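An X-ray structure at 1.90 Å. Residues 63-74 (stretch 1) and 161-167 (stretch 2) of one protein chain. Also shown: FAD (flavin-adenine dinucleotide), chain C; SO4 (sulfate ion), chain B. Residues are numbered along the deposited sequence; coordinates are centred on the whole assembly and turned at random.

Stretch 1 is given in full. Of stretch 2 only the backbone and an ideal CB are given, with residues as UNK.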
ATOM      1  N   GLY A  63       5.437   0.423  -0.212  1.00  7.35           N
ATOM      2  CA  GLY A  63       5.002   1.826  -0.228  1.00 10.87           C
ATOM      3  C   GLY A  63       3.622   2.009   0.423  1.00 10.89           C
ATOM      4  O   GLY A  63       2.913   1.031   0.705  1.00  7.40           O
ATOM      5  N   LYS A  64       3.240   3.260   0.682  1.00  8.75           N
ATOM      6  CA  LYS A  64       1.994   3.545   1.386  1.00 12.18           C
ATOM      7  C   LYS A  64       0.795   3.014   0.598  1.00  9.40           C
ATOM      8  O   LYS A  64      -0.132   2.501   1.190  1.00  8.12           O
ATOM      9  CB  LYS A  64       1.816   5.045   1.624  1.00 10.48           C
ATOM     10  CG  LYS A  64       1.750   5.903   0.339  1.00  9.04           C
ATOM     11  CD  LYS A  64       1.817   7.421   0.743  1.00 10.03           C
ATOM     12  CE  LYS A  64       1.396   8.343  -0.429  1.00 10.61           C
ATOM     13  NZ  LYS A  64       2.187   7.987  -1.627  1.00 11.53           N
ATOM     14  N   ASP A  65       0.814   3.152  -0.724  1.00  6.64           N
ATOM     15  CA  ASP A  65      -0.340   2.781  -1.531  1.00 11.79           C
ATOM     16  C   ASP A  65      -0.536   1.262  -1.519  1.00 13.26           C
ATOM     17  O   ASP A  65      -1.647   0.764  -1.288  1.00  6.43           O
ATOM     18  CB  ASP A  65      -0.157   3.227  -2.973  1.00  8.60           C
ATOM     19  CG  ASP A  65      -0.290   4.741  -3.167  1.00 15.79           C
ATOM     20  OD1 ASP A  65      -0.696   5.448  -2.235  1.00 14.80           O
ATOM     21  OD2 ASP A  65       0.016   5.224  -4.277  1.00 16.01           O
ATOM     22  N   CYS A  66       0.516   0.492  -1.781  1.00  7.20           N
ATOM     23  CA  CYS A  66       0.250  -0.950  -1.808  1.00 13.02           C
ATOM     24  C   CYS A  66       0.086  -1.516  -0.397  1.00  7.84           C
ATOM     25  O   CYS A  66      -0.605  -2.528  -0.217  1.00  9.05           O
ATOM     26  CB  CYS A  66       1.252  -1.734  -2.637  1.00 24.31           C
ATOM     27  SG  CYS A  66       2.798  -1.501  -2.078  1.00 31.93           S
ATOM     28  N   GLN A  67       0.628  -0.839   0.608  1.00  9.75           N
ATOM     29  CA  GLN A  67       0.324  -1.206   1.999  1.00  7.77           C
ATOM     30  C   GLN A  67      -1.156  -0.975   2.369  1.00  9.28           C
ATOM     31  O   GLN A  67      -1.790  -1.828   3.007  1.00  6.59           O
ATOM     32  CB  GLN A  67       1.178  -0.449   3.009  1.00  7.89           C
ATOM     33  CG  GLN A  67       1.031  -1.128   4.403  1.00  9.75           C
ATOM     34  CD  GLN A  67       1.875  -0.503   5.474  1.00 14.74           C
ATOM     35  OE1 GLN A  67       2.488   0.545   5.269  1.00  9.44           O
ATOM     36  NE2 GLN A  67       1.890  -1.127   6.652  1.00 11.18           N
ATOM     37  N   VAL A  68      -1.709   0.184   2.010  1.00  8.83           N
ATOM     38  CA  VAL A  68      -3.130   0.403   2.265  1.00  5.09           C
ATOM     39  C   VAL A  68      -3.929  -0.679   1.561  1.00  8.55           C
ATOM     40  O   VAL A  68      -4.829  -1.281   2.153  1.00  6.42           O
ATOM     41  CB  VAL A  68      -3.603   1.815   1.822  1.00  3.96           C
ATOM     42  CG1 VAL A  68      -5.147   1.854   1.724  1.00  6.17           C
ATOM     43  CG2 VAL A  68      -3.096   2.851   2.818  1.00 10.42           C
ATOM     44  N   LEU A  69      -3.598  -0.940   0.293  1.00  5.15           N
ATOM     45  CA  LEU A  69      -4.301  -1.973  -0.462  1.00  7.15           C
ATOM     46  C   LEU A  69      -4.165  -3.341   0.176  1.00  7.18           C
ATOM     47  O   LEU A  69      -5.134  -4.100   0.288  1.00  6.47           O
ATOM     48  CB  LEU A  69      -3.821  -2.028  -1.912  1.00  4.96           C
ATOM     49  CG  LEU A  69      -4.624  -2.972  -2.807  1.00  6.44           C
ATOM     50  CD1 LEU A  69      -6.144  -2.786  -2.618  1.00  9.99           C
ATOM     51  CD2 LEU A  69      -4.202  -2.867  -4.264  1.00 11.38           C
ATOM     52  N   LEU A  70      -2.958  -3.658   0.623  1.00  5.33           N
ATOM     53  CA  LEU A  70      -2.745  -4.946   1.281  1.00  6.13           C
ATOM     54  C   LEU A  70      -3.601  -5.087   2.537  1.00  5.01           C
ATOM     55  O   LEU A  70      -4.206  -6.135   2.766  1.00  6.32           O
ATOM     56  CB  LEU A  70      -1.251  -5.113   1.630  1.00  5.67           C
ATOM     57  CG  LEU A  70      -0.964  -6.430   2.349  1.00  6.59           C
ATOM     58  CD1 LEU A  70      -1.441  -7.627   1.518  1.00  8.19           C
ATOM     59  CD2 LEU A  70       0.550  -6.546   2.645  1.00 12.38           C
ATOM     60  N   LEU A  71      -3.697  -4.031   3.347  1.00  5.96           N
ATOM     61  CA  LEU A  71      -4.583  -4.079   4.510  1.00  8.34           C
ATOM     62  C   LEU A  71      -6.035  -4.304   4.076  1.00  6.56           C
ATOM     63  O   LEU A  71      -6.717  -5.132   4.652  1.00  6.72           O
ATOM     64  CB  LEU A  71      -4.492  -2.808   5.364  1.00  7.30           C
ATOM     65  CG  LEU A  71      -3.138  -2.431   5.952  1.00 10.29           C
ATOM     66  CD1 LEU A  71      -3.255  -1.101   6.706  1.00 15.80           C
ATOM     67  CD2 LEU A  71      -2.598  -3.535   6.862  1.00 11.18           C
ATOM     68  N   LEU A  72      -6.505  -3.582   3.058  1.00  7.67           N
ATOM     69  CA  LEU A  72      -7.879  -3.778   2.549  1.00  9.19           C
ATOM     70  C   LEU A  72      -8.092  -5.187   1.976  1.00  8.41           C
ATOM     71  O   LEU A  72      -9.138  -5.809   2.161  1.00  7.01           O
ATOM     72  CB  LEU A  72      -8.224  -2.719   1.485  1.00  3.79           C
ATOM     73  CG  LEU A  72      -8.170  -1.302   2.053  1.00  7.86           C
ATOM     74  CD1 LEU A  72      -8.270  -0.317   0.890  1.00  9.69           C
ATOM     75  CD2 LEU A  72      -9.286  -1.100   3.084  1.00 11.07           C
ATOM     76  N   TYR A  73      -7.072  -5.690   1.297  1.00  6.47           N
ATOM     77  CA  TYR A  73      -7.122  -6.987   0.650  1.00  5.92           C
ATOM     78  C   TYR A  73      -7.252  -8.074   1.720  1.00  7.44           C
ATOM     79  O   TYR A  73      -8.072  -8.992   1.595  1.00  7.01           O
ATOM     80  CB  TYR A  73      -5.818  -7.187  -0.121  1.00  6.89           C
ATOM     81  CG  TYR A  73      -5.797  -8.362  -1.076  1.00  9.86           C
ATOM     82  CD1 TYR A  73      -6.316  -8.224  -2.364  1.00 14.15           C
ATOM     83  CD2 TYR A  73      -5.233  -9.571  -0.723  1.00  8.84           C
ATOM     84  CE1 TYR A  73      -6.276  -9.252  -3.269  1.00 10.42           C
ATOM     85  CE2 TYR A  73      -5.189 -10.645  -1.626  1.00 12.76           C
ATOM     86  CZ  TYR A  73      -5.711 -10.462  -2.913  1.00 13.86           C
ATOM     87  OH  TYR A  73      -5.681 -11.461  -3.863  1.00 14.68           O
ATOM     88  N   LEU A  74      -6.468  -7.946   2.787  1.00  8.13           N
ATOM     89  CA  LEU A  74      -6.520  -8.909   3.893  1.00  7.33           C
ATOM     90  C   LEU A  74      -7.860  -8.841   4.589  1.00  8.56           C
ATOM     91  O   LEU A  74      -8.424  -9.863   4.959  1.00  8.57           O
ATOM     92  CB  LEU A  74      -5.384  -8.642   4.907  1.00  6.63           C
ATOM     93  CG  LEU A  74      -4.009  -9.068   4.347  1.00  9.05           C
ATOM     94  CD1 LEU A  74      -2.879  -8.485   5.159  1.00 11.85           C
ATOM     95  CD2 LEU A  74      -3.933 -10.597   4.261  1.00 15.75           C
ATOM     96  N   UNK A 161      -2.620 -10.040 -11.175  1.00  6.71           N
ATOM     97  CA  UNK A 161      -1.743  -9.420 -10.214  1.00  6.43           C
ATOM     98  C   UNK A 161      -2.398  -8.162  -9.644  1.00 10.50           C
ATOM     99  O   UNK A 161      -2.886  -7.335 -10.394  1.00  7.72           O
ATOM    100  CB  UNK A 161      -0.394  -9.090 -10.855  1.00  6.43           C
ATOM    101  N   UNK A 162      -2.407  -8.054  -8.318  1.00  9.08           N
ATOM    102  CA  UNK A 162      -2.980  -6.911  -7.639  1.00  8.44           C
ATOM    103  C   UNK A 162      -1.923  -5.807  -7.610  1.00  9.83           C
ATOM    104  O   UNK A 162      -0.791  -6.051  -7.237  1.00  8.93           O
ATOM    105  CB  UNK A 162      -3.448  -7.278  -6.229  1.00  8.44           C
ATOM    106  N   UNK A 163      -2.326  -4.579  -7.935  1.00  7.86           N
ATOM    107  CA  UNK A 163      -1.408  -3.456  -8.152  1.00 11.88           C
ATOM    108  C   UNK A 163      -1.998  -2.244  -7.433  1.00 13.98           C
ATOM    109  O   UNK A 163      -3.156  -1.911  -7.681  1.00  8.18           O
ATOM    110  CB  UNK A 163      -1.199  -3.174  -9.641  1.00 11.88           C
ATOM    111  N   UNK A 164      -1.217  -1.598  -6.564  1.00  8.51           N
ATOM    112  CA  UNK A 164      -1.734  -0.506  -5.745  1.00  9.87           C
ATOM    113  C   UNK A 164      -1.670   0.857  -6.446  1.00 10.40           C
ATOM    114  O   UNK A 164      -1.499   1.889  -5.803  1.00 10.40           O
ATOM    115  CB  UNK A 164      -0.954  -0.441  -4.430  1.00  9.87           C
ATOM    116  N   UNK A 165      -1.827   0.851  -7.758  1.00 10.31           N
ATOM    117  CA  UNK A 165      -1.724   2.069  -8.552  1.00 12.27           C
ATOM    118  C   UNK A 165      -2.918   2.988  -8.272  1.00 11.69           C
ATOM    119  O   UNK A 165      -4.006   2.535  -8.017  1.00 12.81           O
ATOM    120  CB  UNK A 165      -1.645   1.732 -10.042  1.00 12.27           C
ATOM    121  N   UNK A 166      -2.701   4.293  -8.275  1.00 12.30           N
ATOM    122  CA  UNK A 166      -3.852   5.186  -8.364  1.00 17.72           C
ATOM    123  C   UNK A 166      -3.460   6.477  -9.070  1.00 21.19           C
ATOM    124  O   UNK A 166      -2.377   6.574  -9.597  1.00 18.42           O
ATOM    125  CB  UNK A 166      -4.413   5.487  -6.973  1.00 17.72           C
ATOM    126  N   UNK A 167      -4.374   7.437  -9.137  1.00 18.97           N
ATOM    127  CA  UNK A 167      -4.073   8.691  -9.819  1.00 29.07           C
ATOM    128  C   UNK A 167      -3.259   9.596  -8.906  1.00 28.43           C
ATOM    129  O   UNK A 167      -3.708   9.980  -7.819  1.00 37.20           O
ATOM    130  CB  UNK A 167      -5.359   9.392 -10.261  1.00 29.07           C
TER
HETATM  131  PA  FAD C2762       4.460   2.726  -9.042  1.00 25.11           P
HETATM  132  O1A FAD C2762       5.512   3.463  -8.259  1.00 25.55           O
HETATM  133  O2A FAD C2762       5.064   2.003 -10.214  1.00 38.25           O
HETATM  134  O5B FAD C2762       3.547   1.744  -8.129  1.00 20.66           O
HETATM  135  C5B FAD C2762       2.312   1.292  -8.653  1.00 16.98           C
HETATM  136  C4B FAD C2762       2.036  -0.113  -8.107  1.00 15.06           C
HETATM  137  O4B FAD C2762       2.819  -1.048  -8.802  1.00 19.87           O
HETATM  138  C3B FAD C2762       2.431  -0.240  -6.649  1.00 16.45           C
HETATM  139  O3B FAD C2762       1.374   0.114  -5.792  1.00 14.93           O
HETATM  140  C2B FAD C2762       2.770  -1.715  -6.545  1.00 12.69           C
HETATM  141  O2B FAD C2762       1.600  -2.480  -6.348  1.00 16.97           O
HETATM  142  C1B FAD C2762       3.338  -2.015  -7.907  1.00 16.42           C
HETATM  143  N9A FAD C2762       4.800  -1.868  -7.844  1.00 18.03           N
HETATM  144  C8A FAD C2762       5.562  -0.771  -8.158  1.00 23.63           C
HETATM  145  N7A FAD C2762       6.874  -1.081  -7.971  1.00 14.64           N
HETATM  146  C5A FAD C2762       6.935  -2.360  -7.518  1.00 19.71           C
HETATM  147  C6A FAD C2762       7.985  -3.178  -7.155  1.00 15.26           C
HETATM  148  N6A FAD C2762       9.268  -2.775  -7.215  1.00 15.88           N
HETATM  149  N1A FAD C2762       7.704  -4.454  -6.761  1.00 13.01           N
HETATM  150  C2A FAD C2762       6.413  -4.938  -6.703  1.00 15.73           C
HETATM  151  N3A FAD C2762       5.367  -4.106  -7.028  1.00 15.74           N
HETATM  152  C4A FAD C2762       5.643  -2.855  -7.456  1.00 16.27           C
HETATM  153  N1  FAD C2762       1.979  -0.078 -17.717  1.00 23.68           N
HETATM  154  C2  FAD C2762       1.443  -0.121 -18.979  1.00 23.88           C
HETATM  155  O2  FAD C2762       1.521   0.861 -19.718  1.00 30.53           O
HETATM  156  N3  FAD C2762       0.822  -1.261 -19.424  1.00 26.86           N
HETATM  157  C4  FAD C2762       0.732  -2.374 -18.617  1.00 28.00           C
HETATM  158  O4  FAD C2762       0.150  -3.361 -19.079  1.00 24.47           O
HETATM  159  C4X FAD C2762       1.278  -2.337 -17.330  1.00 18.42           C
HETATM  160  N5  FAD C2762       1.209  -3.435 -16.476  1.00 21.16           N
HETATM  161  C5X FAD C2762       1.745  -3.376 -15.205  1.00 18.24           C
HETATM  162  C6  FAD C2762       1.682  -4.470 -14.342  1.00 16.27           C
HETATM  163  C7  FAD C2762       2.261  -4.392 -13.072  1.00 14.18           C
HETATM  164  C7M FAD C2762       2.221  -5.556 -12.124  1.00 16.31           C
HETATM  165  C8  FAD C2762       2.880  -3.216 -12.670  1.00 21.91           C
HETATM  166  C8M FAD C2762       3.483  -3.106 -11.301  1.00 21.95           C
HETATM  167  C9  FAD C2762       2.931  -2.130 -13.525  1.00 21.88           C
HETATM  168  C9A FAD C2762       2.380  -2.205 -14.789  1.00 23.12           C
HETATM  169  N10 FAD C2762       2.462  -1.111 -15.628  1.00 24.68           N
HETATM  170  C10 FAD C2762       1.891  -1.171 -16.883  1.00 24.87           C
HETATM  171  C1' FAD C2762       3.120   0.152 -15.145  1.00 26.69           C
HETATM  172  C2' FAD C2762       2.092   1.058 -14.433  1.00 21.38           C
HETATM  173  O2' FAD C2762       0.926   1.286 -15.188  1.00 25.97           O
HETATM  174  C3' FAD C2762       2.673   2.406 -14.018  1.00 28.60           C
HETATM  175  O3' FAD C2762       2.876   3.196 -15.165  1.00 25.46           O
HETATM  176  C4' FAD C2762       3.984   2.226 -13.276  1.00 29.94           C
HETATM  177  O4' FAD C2762       3.844   1.238 -12.277  1.00 26.79           O
HETATM  178  C5' FAD C2762       4.401   3.533 -12.601  1.00 27.30           C
HETATM  179  O5' FAD C2762       3.266   4.126 -11.998  1.00 38.05           O
HETATM  180  P   FAD C2762       3.371   4.827 -10.550  1.00 34.15           P
HETATM  181  O1P FAD C2762       4.705   5.524 -10.426  1.00 31.74           O
HETATM  182  O2P FAD C2762       2.163   5.702 -10.307  1.00 31.53           O
HETATM  183  O3P FAD C2762       3.261   3.693  -9.434  1.00 31.54           O
HETATM  184  S   SO4 B1305       4.359   5.493  -2.917  1.00 22.60           S
HETATM  185  O1  SO4 B1305       5.142   5.581  -4.135  1.00 30.40           O
HETATM  186  O2  SO4 B1305       4.318   4.093  -2.507  1.00 37.29           O
HETATM  187  O3  SO4 B1305       5.015   6.295  -1.884  1.00 22.01           O
HETATM  188  O4  SO4 B1305       2.980   5.888  -3.179  1.00 24.98           O

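Position 161 lies in a strand. No atom of stretch 1 comes within 5.5 Å of its ideal CB, so the helix sets no demand. A beta-branched residue would suit the strand, but others would fit. The deposited residue is Ile 161, and it makes no contact with stretch 1.

Position 162 is also in the strand, and its CA-to-CB bond points toward the helix. The ideal CB is 4.5 Å from Tyr 73 CE1 and 4.9 Å from Leu 69 CD2, so the space is apolar and short. A compact apolar side chain such as valine, alanine or isoleucine would suit it. The deposited residue is Val 162, with chi1 in the t well. Its CG1 meets Leu 69 CD2 at 3.4 Å, and its CG2 meets Tyr 73 CE1 at 3.6 Å. One methyl thus packs on each of two helix residues a turn apart.

Position 163 points away from the helix, on the flavin side. An apolar side chain of some length could reach the ring system. The deposited residue is Ile 163; its CD1 lies 3.5 Å from FAD C7. Its carbonyl O is 3.7 Å from Leu 69 CD2.

Position 164 is where the backbones come closest: its CA is 4.4 Å from Cys 66 CA. An ideal CB would sit 2.9 Å from Cys 66 CA and 2.8 Å from FAD O3B, both clashes. Phi/psi of -87/33 does not itself require glycine, but the lack of room does. The deposited residue is Gly 164. Its N donates a nearly straight hydrogen bond to FAD O2B at 3.0 Å. Its O is 3.4 Å from Asp 65 CB, and a water O 2.9 Å from Gly 164 O also lies 2.4 Å from Asp 65 OD2, linking the two.

Position 165 points away from the helix. An apolar side chain is plausible. The deposited residue is Ile 165, whose CD1 lies 3.6 Å from FAD O2'.

Position 166 turns toward the helix again. Its ideal CB is 5.2 Å from Asp 65 OD2, so a long basic side chain would suit; a shorter polar donor might also reach. The deposited residue is Arg 166. It forms a salt bridge with Asp 65, with Arg 166 NH2 to Asp 65 OD1 at 3.1 Å. A weak bond from NE to OD1 at 3.3 Å supports it. Lys 64 NZ is 3.9 Å from Arg 166 NH2, a close pair of like charges beside the carboxylate.

Position 167 is out of reach of stretch 1, and many residues would serve. The deposited residue is His 167, which touches a crystal neighbour.

Stretch 2, residues 161-167: IVIGIRH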
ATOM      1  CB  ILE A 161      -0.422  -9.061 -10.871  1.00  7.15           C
ATOM      2  CG1 ILE A 161       0.116 -10.342 -11.525  1.00 11.98           C
ATOM      3  CG2 ILE A 161       0.550  -8.472  -9.828  1.00  6.68           C
ATOM      4  CD1 ILE A 161       1.600 -10.439 -11.634  1.00 16.78           C
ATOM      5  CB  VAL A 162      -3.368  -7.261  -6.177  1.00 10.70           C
ATOM      6  CG1 VAL A 162      -4.068  -6.067  -5.524  1.00 11.37           C
ATOM      7  CG2 VAL A 162      -4.258  -8.534  -6.105  1.00  7.49           C
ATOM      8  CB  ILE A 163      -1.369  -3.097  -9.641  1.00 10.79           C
ATOM      9  CG1 ILE A 163      -0.921  -4.325 -10.451  1.00 10.55           C
ATOM     10  CG2 ILE A 163      -0.489  -1.877  -9.889  1.00 18.61           C
ATOM     11  CD1 ILE A 163      -1.073  -4.146 -11.981  1.00 10.09           C
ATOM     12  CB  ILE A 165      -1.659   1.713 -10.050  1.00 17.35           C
ATOM     13  CG1 ILE A 165      -1.335   2.939 -10.919  1.00 20.13           C
ATOM     14  CG2 ILE A 165      -2.944   1.042 -10.476  1.00 16.09           C
ATOM     15  CD1 ILE A 165      -0.791   2.547 -12.323  1.00 24.00           C
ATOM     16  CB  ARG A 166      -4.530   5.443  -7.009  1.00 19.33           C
ATOM     17  CG  ARG A 166      -3.620   5.598  -5.842  1.00 19.71           C
ATOM     18  CD  ARG A 166      -4.133   6.597  -4.809  1.00 30.38           C
ATOM     19  NE  ARG A 166      -2.952   6.974  -4.114  1.00 35.76           N
ATOM     20  CZ  ARG A 166      -2.422   8.183  -3.998  1.00 19.29           C
ATOM     21  NH1 ARG A 166      -3.006   9.328  -4.370  1.00 22.81           N
ATOM     22  NH2 ARG A 166      -1.277   8.210  -3.399  1.00 13.57           N
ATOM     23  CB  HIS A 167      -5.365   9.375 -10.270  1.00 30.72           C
ATOM     24  CG  HIS A 167      -6.167   8.552 -11.229  1.00 30.04           C
ATOM     25  ND1 HIS A 167      -5.693   8.201 -12.475  1.00 36.84           N
ATOM     26  CD2 HIS A 167      -7.393   7.989 -11.119  1.00 32.05           C
ATOM     27  CE1 HIS A 167      -6.597   7.466 -13.097  1.00 26.74           C
ATOM     28  NE2 HIS A 167      -7.642   7.330 -12.299  1.00 37.82           N
TER
HETATM   29  O   HOH W   1       0.649   3.832  -6.145  1.00 22.42           O
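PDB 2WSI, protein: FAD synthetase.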